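Local coordinates for protein enoyl-CoA hydratase (Mycobacterium avium subsp. paratuberculosis, PDB 4LK5) that belongs to the crotonase-like enoyl-CoA hydratase/isomerase family and probably acts on acyl-CoA thioesters, although its exact reaction is not established, at residues P139-I147 / M163-D174; P33-L41 / S47-S55. All coordinates share one frame; numbering follows the deposited sequence.

Contact 1 of 2, residues P139-I147 / M163-D174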
ATOM      1  N   PRO C 139     -19.293  -3.211 -15.541  1.00 61.92           N
ATOM      2  CA  PRO C 139     -18.035  -3.978 -15.590  1.00 54.92           C
ATOM      3  C   PRO C 139     -16.819  -3.185 -16.058  1.00 49.60           C
ATOM      4  O   PRO C 139     -16.925  -2.317 -16.946  1.00 47.29           O
ATOM      5  CB  PRO C 139     -18.354  -5.114 -16.565  1.00 61.90           C
ATOM      6  CG  PRO C 139     -19.840  -5.282 -16.487  1.00 63.28           C
ATOM      7  CD  PRO C 139     -20.411  -3.918 -16.203  1.00 59.16           C
ATOM      8  N   ALA C 140     -15.691  -3.444 -15.388  1.00 45.62           N
ATOM      9  CA  ALA C 140     -14.356  -2.987 -15.795  1.00 41.28           C
ATOM     10  C   ALA C 140     -13.472  -4.227 -15.884  1.00 39.09           C
ATOM     11  O   ALA C 140     -13.336  -5.006 -14.912  1.00 40.81           O
ATOM     12  CB  ALA C 140     -13.779  -2.023 -14.767  1.00 41.16           C
ATOM     13  N   ALA C 141     -12.849  -4.430 -17.026  1.00 37.24           N
ATOM     14  CA  ALA C 141     -12.041  -5.643 -17.195  1.00 38.60           C
ATOM     15  C   ALA C 141     -10.784  -5.374 -17.985  1.00 38.38           C
ATOM     16  O   ALA C 141     -10.762  -4.489 -18.834  1.00 39.75           O
ATOM     17  CB  ALA C 141     -12.875  -6.723 -17.868  1.00 40.60           C
ATOM     18  N   GLY C 142      -9.728  -6.126 -17.695  1.00 43.80           N
ATOM     19  CA  GLY C 142      -8.419  -5.917 -18.352  1.00 44.31           C
ATOM     20  C   GLY C 142      -7.946  -4.469 -18.323  1.00 43.54           C
ATOM     21  O   GLY C 142      -8.020  -3.815 -17.297  1.00 41.12           O
ATOM     22  N   VAL C 143      -7.458  -3.945 -19.449  1.00 44.97           N
ATOM     23  CA  VAL C 143      -6.973  -2.560 -19.431  1.00 41.71           C
ATOM     24  C   VAL C 143      -8.021  -1.551 -19.084  1.00 36.72           C
ATOM     25  O   VAL C 143      -7.680  -0.412 -18.851  1.00 38.17           O
ATOM     26  CB  VAL C 143      -6.384  -2.051 -20.765  1.00 44.51           C
ATOM     27  CG1 VAL C 143      -4.907  -2.351 -20.824  1.00 45.35           C
ATOM     28  CG2 VAL C 143      -7.129  -2.600 -21.948  1.00 44.15           C
ATOM     29  N   GLY C 144      -9.290  -1.923 -19.120  1.00 35.46           N
ATOM     30  CA  GLY C 144     -10.327  -1.012 -18.668  1.00 35.03           C
ATOM     31  C   GLY C 144     -10.035  -0.661 -17.213  1.00 35.84           C
ATOM     32  O   GLY C 144     -10.123   0.508 -16.793  1.00 34.16           O
ATOM     33  N   VAL C 145      -9.624  -1.681 -16.464  1.00 33.62           N
ATOM     34  CA  VAL C 145      -9.305  -1.512 -15.067  1.00 34.45           C
ATOM     35  C   VAL C 145      -8.063  -0.654 -14.940  1.00 36.26           C
ATOM     36  O   VAL C 145      -8.043   0.279 -14.137  1.00 35.12           O
ATOM     37  CB  VAL C 145      -9.113  -2.862 -14.366  1.00 34.07           C
ATOM     38  CG1 VAL C 145      -8.576  -2.664 -12.975  1.00 35.30           C
ATOM     39  CG2 VAL C 145     -10.427  -3.630 -14.313  1.00 34.04           C
ATOM     40  N   SER C 146      -7.038  -0.946 -15.744  1.00 36.66           N
ATOM     41  CA  SER C 146      -5.802  -0.178 -15.671  1.00 37.29           C
ATOM     42  C   SER C 146      -6.081   1.281 -15.885  1.00 35.68           C
ATOM     43  O   SER C 146      -5.561   2.126 -15.170  1.00 40.05           O
ATOM     44  CB  SER C 146      -4.783  -0.625 -16.701  1.00 41.14           C
ATOM     45  OG  SER C 146      -4.524  -2.010 -16.578  1.00 46.03           O
ATOM     46  N   ILE C 147      -6.923   1.579 -16.848  1.00 35.00           N
ATOM     47  CA  ILE C 147      -7.269   2.967 -17.145  1.00 35.93           C
ATOM     48  C   ILE C 147      -7.948   3.643 -15.979  1.00 34.45           C
ATOM     49  O   ILE C 147      -7.566   4.742 -15.603  1.00 32.63           O
ATOM     50  CB  ILE C 147      -8.121   3.022 -18.416  1.00 35.81           C
ATOM     51  CG1 ILE C 147      -7.181   2.788 -19.595  1.00 34.45           C
ATOM     52  CG2 ILE C 147      -8.863   4.328 -18.560  1.00 34.47           C
ATOM     53  CD1 ILE C 147      -7.883   2.127 -20.733  1.00 37.14           C
HETATM   54  N   MSE C 163     -12.171  -6.561 -12.738  1.00 43.67           N
HETATM   55  CA  MSE C 163     -11.495  -7.824 -12.936  1.00 45.33           C
HETATM   56  C   MSE C 163     -10.321  -7.723 -13.868  1.00 44.35           C
HETATM   57  O   MSE C 163     -10.462  -7.398 -15.051  1.00 47.26           O
HETATM   58  CB  MSE C 163     -12.459  -8.861 -13.480  1.00 45.83           C
HETATM   59  CG  MSE C 163     -11.634 -10.133 -13.590  1.00 50.95           C
HETATM   60 SE   MSE C 163     -12.854 -11.626 -13.805  1.00 60.17          SE
HETATM   61  CE  MSE C 163     -13.612 -10.936 -15.491  1.00 55.82           C
ATOM     62  N   LEU C 164      -9.148  -8.040 -13.333  1.00 41.72           N
ATOM     63  CA  LEU C 164      -7.961  -8.137 -14.128  1.00 41.08           C
ATOM     64  C   LEU C 164      -7.970  -9.459 -14.877  1.00 39.04           C
ATOM     65  O   LEU C 164      -7.378 -10.431 -14.431  1.00 31.77           O
ATOM     66  CB  LEU C 164      -6.756  -8.078 -13.225  1.00 43.51           C
ATOM     67  CG  LEU C 164      -6.507  -6.724 -12.595  1.00 45.13           C
ATOM     68  CD1 LEU C 164      -5.165  -6.812 -11.877  1.00 48.22           C
ATOM     69  CD2 LEU C 164      -6.478  -5.629 -13.631  1.00 46.23           C
ATOM     70  N   ALA C 165      -8.615  -9.454 -16.037  1.00 40.53           N
ATOM     71  CA  ALA C 165      -8.913 -10.679 -16.794  1.00 44.83           C
ATOM     72  C   ALA C 165      -7.727 -11.270 -17.525  1.00 42.31           C
ATOM     73  O   ALA C 165      -7.749 -12.441 -17.876  1.00 46.12           O
ATOM     74  CB  ALA C 165     -10.037 -10.417 -17.789  1.00 48.82           C
ATOM     75  N   PHE C 166      -6.682 -10.486 -17.719  1.00 42.53           N
ATOM     76  CA  PHE C 166      -5.614 -10.839 -18.655  1.00 42.67           C
ATOM     77  C   PHE C 166      -5.289 -12.341 -18.661  1.00 41.37           C
ATOM     78  O   PHE C 166      -5.209 -13.008 -19.696  1.00 39.20           O
ATOM     79  CB  PHE C 166      -4.366 -10.063 -18.310  1.00 41.65           C
ATOM     80  CG  PHE C 166      -4.580  -8.594 -18.225  1.00 44.42           C
ATOM     81  CD1 PHE C 166      -4.649  -7.831 -19.374  1.00 45.43           C
ATOM     82  CD2 PHE C 166      -4.697  -7.967 -16.987  1.00 44.88           C
ATOM     83  CE1 PHE C 166      -4.825  -6.474 -19.292  1.00 44.42           C
ATOM     84  CE2 PHE C 166      -4.884  -6.608 -16.898  1.00 43.07           C
ATOM     85  CZ  PHE C 166      -4.953  -5.862 -18.050  1.00 44.95           C
ATOM     86  N   THR C 167      -5.123 -12.851 -17.474  1.00 40.85           N
ATOM     87  CA  THR C 167      -4.579 -14.184 -17.236  1.00 45.10           C
ATOM     88  C   THR C 167      -5.528 -15.334 -17.646  1.00 40.48           C
ATOM     89  O   THR C 167      -5.114 -16.466 -17.788  1.00 37.55           O
ATOM     90  CB  THR C 167      -4.182 -14.226 -15.722  1.00 46.31           C
ATOM     91  OG1 THR C 167      -2.755 -14.229 -15.597  1.00 48.85           O
ATOM     92  CG2 THR C 167      -4.807 -15.373 -14.987  1.00 47.41           C
ATOM     93  N   LYS C 168      -6.809 -15.030 -17.794  1.00 45.07           N
ATOM     94  CA  LYS C 168      -7.797 -16.009 -18.250  1.00 50.37           C
ATOM     95  C   LYS C 168      -7.628 -16.333 -19.724  1.00 46.80           C
ATOM     96  O   LYS C 168      -8.138 -17.329 -20.194  1.00 46.12           O
ATOM     97  CB  LYS C 168      -9.217 -15.494 -18.015  1.00 54.74           C
ATOM     98  CG  LYS C 168      -9.639 -15.618 -16.555  1.00 65.24           C
ATOM     99  CD  LYS C 168     -11.124 -15.299 -16.313  1.00 70.32           C
ATOM    100  CE  LYS C 168     -11.712 -16.222 -15.242  1.00 78.99           C
ATOM    101  NZ  LYS C 168     -12.621 -15.530 -14.280  1.00 84.81           N
ATOM    102  N   ILE C 169      -6.897 -15.483 -20.431  1.00 42.58           N
ATOM    103  CA  ILE C 169      -6.711 -15.634 -21.846  1.00 43.92           C
ATOM    104  C   ILE C 169      -5.224 -15.678 -22.193  1.00 44.13           C
ATOM    105  O   ILE C 169      -4.854 -15.461 -23.357  1.00 42.66           O
ATOM    106  CB  ILE C 169      -7.416 -14.484 -22.619  1.00 44.62           C
ATOM    107  CG1 ILE C 169      -6.765 -13.143 -22.306  1.00 44.61           C
ATOM    108  CG2 ILE C 169      -8.903 -14.409 -22.249  1.00 42.50           C
ATOM    109  CD1 ILE C 169      -7.109 -12.065 -23.289  1.00 48.13           C
ATOM    110  N   GLY C 170      -4.381 -15.946 -21.197  1.00 38.78           N
ATOM    111  CA  GLY C 170      -2.973 -16.182 -21.441  1.00 40.55           C
ATOM    112  C   GLY C 170      -2.146 -14.925 -21.617  1.00 42.98           C
ATOM    113  O   GLY C 170      -1.106 -14.956 -22.265  1.00 50.56           O
ATOM    114  N   LEU C 171      -2.605 -13.810 -21.062  1.00 43.37           N
ATOM    115  CA  LEU C 171      -1.810 -12.587 -21.012  1.00 40.48           C
ATOM    116  C   LEU C 171      -1.397 -12.156 -19.586  1.00 38.73           C
ATOM    117  O   LEU C 171      -1.838 -12.706 -18.591  1.00 36.81           O
ATOM    118  CB  LEU C 171      -2.574 -11.465 -21.673  1.00 40.22           C
ATOM    119  CG  LEU C 171      -2.879 -11.614 -23.169  1.00 43.44           C
ATOM    120  CD1 LEU C 171      -3.599 -10.352 -23.653  1.00 42.33           C
ATOM    121  CD2 LEU C 171      -1.626 -11.855 -24.012  1.00 40.66           C
HETATM  122  N   MSE C 172      -0.509 -11.170 -19.521  1.00 40.22           N
HETATM  123  CA  MSE C 172      -0.116 -10.543 -18.272  1.00 35.33           C
HETATM  124  C   MSE C 172      -0.795  -9.201 -18.162  1.00 33.95           C
HETATM  125  O   MSE C 172      -1.344  -8.693 -19.151  1.00 35.21           O
HETATM  126  CB  MSE C 172       1.416 -10.445 -18.246  1.00 34.52           C
HETATM  127  CG  MSE C 172       1.888  -9.192 -18.938  1.00 35.39           C
HETATM  128 SE   MSE C 172       3.828  -9.126 -19.034  1.00 38.87          SE
HETATM  129  CE  MSE C 172       4.404  -8.314 -17.322  1.00 37.26           C
ATOM    130  N   PRO C 173      -0.767  -8.598 -16.962  1.00 35.52           N
ATOM    131  CA  PRO C 173      -1.387  -7.266 -16.840  1.00 35.13           C
ATOM    132  C   PRO C 173      -0.644  -6.250 -17.632  1.00 35.40           C
ATOM    133  O   PRO C 173       0.559  -6.282 -17.655  1.00 37.77           O
ATOM    134  CB  PRO C 173      -1.283  -6.944 -15.347  1.00 36.00           C
ATOM    135  CG  PRO C 173      -1.053  -8.242 -14.631  1.00 36.80           C
ATOM    136  CD  PRO C 173      -0.553  -9.250 -15.646  1.00 37.16           C
ATOM    137  N   ASP C 174      -1.338  -5.363 -18.322  1.00 38.87           N
ATOM    138  CA  ASP C 174      -0.632  -4.295 -19.003  1.00 37.44           C
ATOM    139  C   ASP C 174      -1.297  -2.983 -18.612  1.00 36.71           C
ATOM    140  O   ASP C 174      -2.114  -2.966 -17.691  1.00 40.70           O
ATOM    141  CB  ASP C 174      -0.488  -4.565 -20.526  1.00 41.12           C
ATOM    142  CG  ASP C 174      -1.807  -4.823 -21.238  1.00 42.84           C
ATOM    143  OD1 ASP C 174      -2.778  -4.113 -21.000  1.00 43.80           O
ATOM    144  OD2 ASP C 174      -1.874  -5.724 -22.091  1.00 51.28           O
TER
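Two backbone hydrogen bonds join Ala-140, Gly-142 and Met-163 between short parallel strands. Met-163 N donates to Ala-140 O at 2.9 Å, and Met-163 O accepts from Gly-142 N at 3.0 Å, the donor lying in the carbonyl plane. A third bond ties the first turn of helix 143-150 to the later loop: Ser-146 OG donates to Asp-174 O over 2.8 Å, its hydroxyl placed anti to the carbonyl carbon (chi1 -55°). The Asp-174 carboxylate is itself held from outside by Gln-265.

The Phe-166 ring is sandwiched: Gly-142 CA sits over one face, 3.9 Å from the centroid, in a CH-pi contact, while Pro-173 CA and Asp-174 N lie across the opposite face. Ser-146 OG stands near the ring plane, at the edge, and Phe-166 CZ approaches Val-143 N at 3.5 Å. Val-145 CG1 meets Leu-164 CD2 at 3.7 Å, the two side chains crossing at about a right angle.

Gly-142 is the N-cap of the helix; in crotonases one of the two oxyanion-hole amides comes from this helix start, by alignment probably Val-143 N here. Ser-146 and Phe-166 appear to align with the two catalytic glutamates of classical enoyl-CoA hydratases, so the contact probably lines the corresponding pocket. Helix 177-185 touches Ser-146 and Leu-164, helix 254-269 covers Leu-171 and Met-172, and strand 161-163 lies in a small sheet between parallel 139-141 and antiparallel 200-201.

Contact 2 of 2, residues P33-L41 / S47-S55; sequences PVAGLDVTL and SVTINRPDS
With its carboxylate carbon anti to the carbonyl carbon (chi1 -53°), Asp-38 reaches diagonally across to Asn-51, whose chi1 of -149° carries the amide back to meet it. Asn-51 ND2 donates to Asp-38 OD2 at 2.6 Å. The carboxylate oxygen is met on its syn side, and the bond lies close to the amide plane, although the two flat groups stand almost perpendicular to each other, 89° apart. Leu-37 CD1 lies against the backbone of the partner strand, 3.6 Å from Thr-49 O, and also packs on Val-48 CG1 and Ile-50 CG1.

These groups belong to an antiparallel beta hairpin of strands 37-41 and 45-50, at the edge of the large crotonase sheet. Asp-38 and Thr-49 form a hydrogen-bonded pair with N-H...O bonds both ways, as do Thr-40 and Ser-47, where Ser-47 N to Thr-40 O is the shorter bond at 2.7 Å. Leu-37 with Ile-50 and Val-39 with Val-48 are the non-hydrogen-bonded pairs, and their side chains share one face, on which helix 61-76 brings Ile-67 against Leu-37 and Met-71 against Val-48.

Before strand 37-41 a type II turn runs from Val-34 to Leu-37. Gly-36 O accepts from Asn-51 N at 2.7 Å, the donor standing well out of the carbonyl plane, and Arg-52 CG packs 4.1 Å from Gly-36 CA, while Arg-52 NE bonds to Ser-58 O.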
ATOM      1  N   PRO C  33     -11.472  13.316 -34.134  1.00 70.79           N
ATOM      2  CA  PRO C  33     -12.625  12.741 -34.870  1.00 65.06           C
ATOM      3  C   PRO C  33     -12.543  11.211 -34.978  1.00 67.01           C
ATOM      4  O   PRO C  33     -11.932  10.699 -35.916  1.00 64.44           O
ATOM      5  CB  PRO C  33     -12.499  13.391 -36.249  1.00 67.73           C
ATOM      6  CG  PRO C  33     -11.014  13.610 -36.398  1.00 70.57           C
ATOM      7  CD  PRO C  33     -10.489  13.966 -35.021  1.00 65.20           C
ATOM      8  N   VAL C  34     -13.139  10.473 -34.032  1.00 66.42           N
ATOM      9  CA  VAL C  34     -12.867   9.026 -33.933  1.00 61.46           C
ATOM     10  C   VAL C  34     -14.098   8.131 -33.715  1.00 58.86           C
ATOM     11  O   VAL C  34     -14.942   8.378 -32.854  1.00 55.02           O
ATOM     12  CB  VAL C  34     -11.823   8.744 -32.812  1.00 64.26           C
ATOM     13  CG1 VAL C  34     -11.552   7.246 -32.673  1.00 64.48           C
ATOM     14  CG2 VAL C  34     -10.517   9.502 -33.070  1.00 60.29           C
ATOM     15  N   ALA C  35     -14.161   7.050 -34.478  1.00 55.62           N
ATOM     16  CA  ALA C  35     -15.319   6.192 -34.452  1.00 58.85           C
ATOM     17  C   ALA C  35     -15.355   5.337 -33.180  1.00 61.75           C
ATOM     18  O   ALA C  35     -14.405   4.611 -32.888  1.00 56.11           O
ATOM     19  CB  ALA C  35     -15.335   5.307 -35.684  1.00 56.41           C
ATOM     20  N   GLY C  36     -16.469   5.417 -32.450  1.00 62.72           N
ATOM     21  CA  GLY C  36     -16.683   4.646 -31.219  1.00 58.31           C
ATOM     22  C   GLY C  36     -16.347   5.447 -29.967  1.00 63.45           C
ATOM     23  O   GLY C  36     -16.397   4.909 -28.857  1.00 70.48           O
ATOM     24  N   LEU C  37     -16.011   6.730 -30.137  1.00 58.68           N
ATOM     25  CA  LEU C  37     -15.479   7.539 -29.047  1.00 59.20           C
ATOM     26  C   LEU C  37     -15.925   8.998 -29.101  1.00 62.16           C
ATOM     27  O   LEU C  37     -15.498   9.756 -29.981  1.00 65.25           O
ATOM     28  CB  LEU C  37     -13.946   7.506 -29.045  1.00 57.00           C
ATOM     29  CG  LEU C  37     -13.332   8.312 -27.887  1.00 55.06           C
ATOM     30  CD1 LEU C  37     -13.474   7.515 -26.606  1.00 53.59           C
ATOM     31  CD2 LEU C  37     -11.877   8.714 -28.113  1.00 55.71           C
ATOM     32  N   ASP C  38     -16.730   9.396 -28.119  1.00 61.08           N
ATOM     33  CA  ASP C  38     -17.191  10.774 -28.008  1.00 65.74           C
ATOM     34  C   ASP C  38     -16.341  11.564 -27.015  1.00 61.33           C
ATOM     35  O   ASP C  38     -16.127  11.123 -25.885  1.00 66.94           O
ATOM     36  CB  ASP C  38     -18.659  10.792 -27.576  1.00 67.85           C
ATOM     37  CG  ASP C  38     -19.537   9.927 -28.468  1.00 68.58           C
ATOM     38  OD1 ASP C  38     -19.413  10.009 -29.717  1.00 68.73           O
ATOM     39  OD2 ASP C  38     -20.346   9.155 -27.913  1.00 69.14           O
ATOM     40  N   VAL C  39     -15.866  12.721 -27.466  1.00 56.07           N
ATOM     41  CA  VAL C  39     -15.117  13.667 -26.659  1.00 58.83           C
ATOM     42  C   VAL C  39     -15.841  15.007 -26.671  1.00 60.20           C
ATOM     43  O   VAL C  39     -16.294  15.460 -27.709  1.00 67.29           O
ATOM     44  CB  VAL C  39     -13.691  13.903 -27.213  1.00 61.78           C
ATOM     45  CG1 VAL C  39     -12.906  14.859 -26.321  1.00 56.79           C
ATOM     46  CG2 VAL C  39     -12.936  12.587 -27.366  1.00 64.33           C
ATOM     47  N   THR C  40     -15.886  15.658 -25.517  1.00 60.62           N
ATOM     48  CA  THR C  40     -16.699  16.837 -25.295  1.00 60.48           C
ATOM     49  C   THR C  40     -16.037  17.673 -24.212  1.00 66.65           C
ATOM     50  O   THR C  40     -15.564  17.144 -23.203  1.00 67.98           O
ATOM     51  CB  THR C  40     -18.092  16.415 -24.771  1.00 68.45           C
ATOM     52  OG1 THR C  40     -18.865  15.877 -25.847  1.00 67.10           O
ATOM     53  CG2 THR C  40     -18.865  17.581 -24.116  1.00 71.33           C
ATOM     54  N   LEU C  41     -16.007  18.976 -24.423  1.00 68.57           N
ATOM     55  CA  LEU C  41     -15.665  19.909 -23.387  1.00 65.57           C
ATOM     56  C   LEU C  41     -16.945  20.664 -23.098  1.00 74.97           C
ATOM     57  O   LEU C  41     -17.734  20.911 -24.007  1.00 85.85           O
ATOM     58  CB  LEU C  41     -14.562  20.842 -23.866  1.00 62.38           C
ATOM     59  CG  LEU C  41     -14.131  21.952 -22.896  1.00 67.02           C
ATOM     60  CD1 LEU C  41     -13.692  21.360 -21.557  1.00 70.06           C
ATOM     61  CD2 LEU C  41     -13.034  22.846 -23.484  1.00 61.08           C
ATOM     62  N   SER C  47     -15.184  15.457 -21.114  1.00 47.78           N
ATOM     63  CA  SER C  47     -15.662  14.086 -20.980  1.00 47.59           C
ATOM     64  C   SER C  47     -15.118  13.275 -22.110  1.00 48.71           C
ATOM     65  O   SER C  47     -14.884  13.772 -23.200  1.00 53.32           O
ATOM     66  CB  SER C  47     -17.195  13.958 -20.964  1.00 46.56           C
ATOM     67  OG  SER C  47     -17.808  14.899 -20.092  1.00 52.44           O
ATOM     68  N   VAL C  48     -14.945  12.001 -21.837  1.00 48.07           N
ATOM     69  CA  VAL C  48     -14.389  11.095 -22.777  1.00 48.59           C
ATOM     70  C   VAL C  48     -15.196   9.829 -22.582  1.00 49.29           C
ATOM     71  O   VAL C  48     -15.163   9.224 -21.516  1.00 49.86           O
ATOM     72  CB  VAL C  48     -12.880  10.906 -22.506  1.00 51.79           C
ATOM     73  CG1 VAL C  48     -12.346   9.695 -23.238  1.00 54.48           C
ATOM     74  CG2 VAL C  48     -12.095  12.141 -22.949  1.00 52.45           C
ATOM     75  N   THR C  49     -15.936   9.436 -23.610  1.00 50.99           N
ATOM     76  CA  THR C  49     -16.894   8.380 -23.454  1.00 51.30           C
ATOM     77  C   THR C  49     -16.773   7.357 -24.583  1.00 56.74           C
ATOM     78  O   THR C  49     -16.987   7.666 -25.755  1.00 57.06           O
ATOM     79  CB  THR C  49     -18.299   8.980 -23.366  1.00 53.09           C
ATOM     80  OG1 THR C  49     -18.264  10.120 -22.486  1.00 51.59           O
ATOM     81  CG2 THR C  49     -19.320   7.951 -22.864  1.00 50.50           C
ATOM     82  N   ILE C  50     -16.397   6.136 -24.207  1.00 63.01           N
ATOM     83  CA  ILE C  50     -16.277   5.017 -25.143  1.00 63.51           C
ATOM     84  C   ILE C  50     -17.714   4.651 -25.509  1.00 69.74           C
ATOM     85  O   ILE C  50     -18.602   4.762 -24.653  1.00 68.90           O
ATOM     86  CB  ILE C  50     -15.538   3.805 -24.519  1.00 57.07           C
ATOM     87  CG1 ILE C  50     -14.152   4.207 -23.999  1.00 59.41           C
ATOM     88  CG2 ILE C  50     -15.367   2.680 -25.529  1.00 56.02           C
ATOM     89  CD1 ILE C  50     -13.441   3.137 -23.180  1.00 57.68           C
ATOM     90  N   ASN C  51     -17.937   4.241 -26.770  1.00 67.29           N
ATOM     91  CA  ASN C  51     -19.291   4.063 -27.313  1.00 64.13           C
ATOM     92  C   ASN C  51     -19.431   2.821 -28.185  1.00 63.31           C
ATOM     93  O   ASN C  51     -19.971   2.851 -29.282  1.00 67.32           O
ATOM     94  CB  ASN C  51     -19.696   5.314 -28.102  1.00 65.17           C
ATOM     95  CG  ASN C  51     -21.192   5.576 -28.057  1.00 64.70           C
ATOM     96  OD1 ASN C  51     -22.005   4.652 -27.908  1.00 62.00           O
ATOM     97  ND2 ASN C  51     -21.563   6.855 -28.159  1.00 60.64           N
ATOM     98  N   ARG C  52     -18.950   1.711 -27.675  1.00 62.02           N
ATOM     99  CA  ARG C  52     -19.087   0.457 -28.348  1.00 59.75           C
ATOM    100  C   ARG C  52     -19.934  -0.468 -27.468  1.00 60.47           C
ATOM    101  O   ARG C  52     -19.519  -1.582 -27.125  1.00 58.17           O
ATOM    102  CB  ARG C  52     -17.688  -0.057 -28.663  1.00 59.66           C
ATOM    103  CG  ARG C  52     -16.973   0.865 -29.670  1.00 61.14           C
ATOM    104  CD  ARG C  52     -15.462   0.651 -29.788  1.00 61.30           C
ATOM    105  NE  ARG C  52     -15.040  -0.749 -29.766  1.00 63.30           N
ATOM    106  CZ  ARG C  52     -15.201  -1.618 -30.767  1.00 71.01           C
ATOM    107  NH1 ARG C  52     -15.798  -1.254 -31.895  1.00 70.25           N
ATOM    108  NH2 ARG C  52     -14.769  -2.872 -30.638  1.00 74.33           N
ATOM    109  N   PRO C  53     -21.147   0.002 -27.114  1.00 61.13           N
ATOM    110  CA  PRO C  53     -21.973  -0.676 -26.115  1.00 62.43           C
ATOM    111  C   PRO C  53     -22.160  -2.145 -26.440  1.00 67.25           C
ATOM    112  O   PRO C  53     -21.946  -3.000 -25.585  1.00 67.28           O
ATOM    113  CB  PRO C  53     -23.310   0.076 -26.178  1.00 63.53           C
ATOM    114  CG  PRO C  53     -23.307   0.836 -27.459  1.00 65.84           C
ATOM    115  CD  PRO C  53     -21.864   1.128 -27.746  1.00 64.63           C
ATOM    116  N   ASP C  54     -22.577  -2.418 -27.672  1.00 69.69           N
ATOM    117  CA  ASP C  54     -22.598  -3.766 -28.263  1.00 69.06           C
ATOM    118  C   ASP C  54     -21.556  -4.792 -27.682  1.00 66.27           C
ATOM    119  O   ASP C  54     -21.901  -5.927 -27.366  1.00 62.47           O
ATOM    120  CB  ASP C  54     -22.476  -3.621 -29.806  1.00 73.84           C
ATOM    121  CG  ASP C  54     -21.761  -2.301 -30.236  1.00 75.74           C
ATOM    122  OD1 ASP C  54     -22.379  -1.204 -30.166  1.00 71.40           O
ATOM    123  OD2 ASP C  54     -20.571  -2.361 -30.621  1.00 72.83           O
ATOM    124  N   SER C  55     -20.297  -4.386 -27.533  1.00 69.18           N
ATOM    125  CA  SER C  55     -19.218  -5.266 -27.014  1.00 66.38           C
ATOM    126  C   SER C  55     -18.729  -4.876 -25.600  1.00 70.75           C
ATOM    127  O   SER C  55     -17.698  -5.384 -25.119  1.00 64.65           O
ATOM    128  CB  SER C  55     -18.021  -5.270 -27.987  1.00 65.39           C
ATOM    129  OG  SER C  55     -17.439  -3.985 -28.121  1.00 57.35           O
TER

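In the fold
Contact 2 comes first along the chain and closes before contact 1 opens. Their centres lie 20 Å apart and their nearest atoms about 6 Å apart, so the two do not touch. Contact 2 forms one border of the six-stranded sheet, a peripheral place; contact 1 begins just after strand 132-136, the fourth in the sheet order, in the separate small sheet of 139-141, 161-163 and 200-201. Leu-59 bridges between them, touching Ile-50 of one and Ile-147 of the other. Contact 1 is buried and borders a second subunit through Thr-167, Met-172 and Pro-173, whereas no other chain of the assembly touches contact 2. By crotonase topology, contact 1 probably adjoins the substrate pocket.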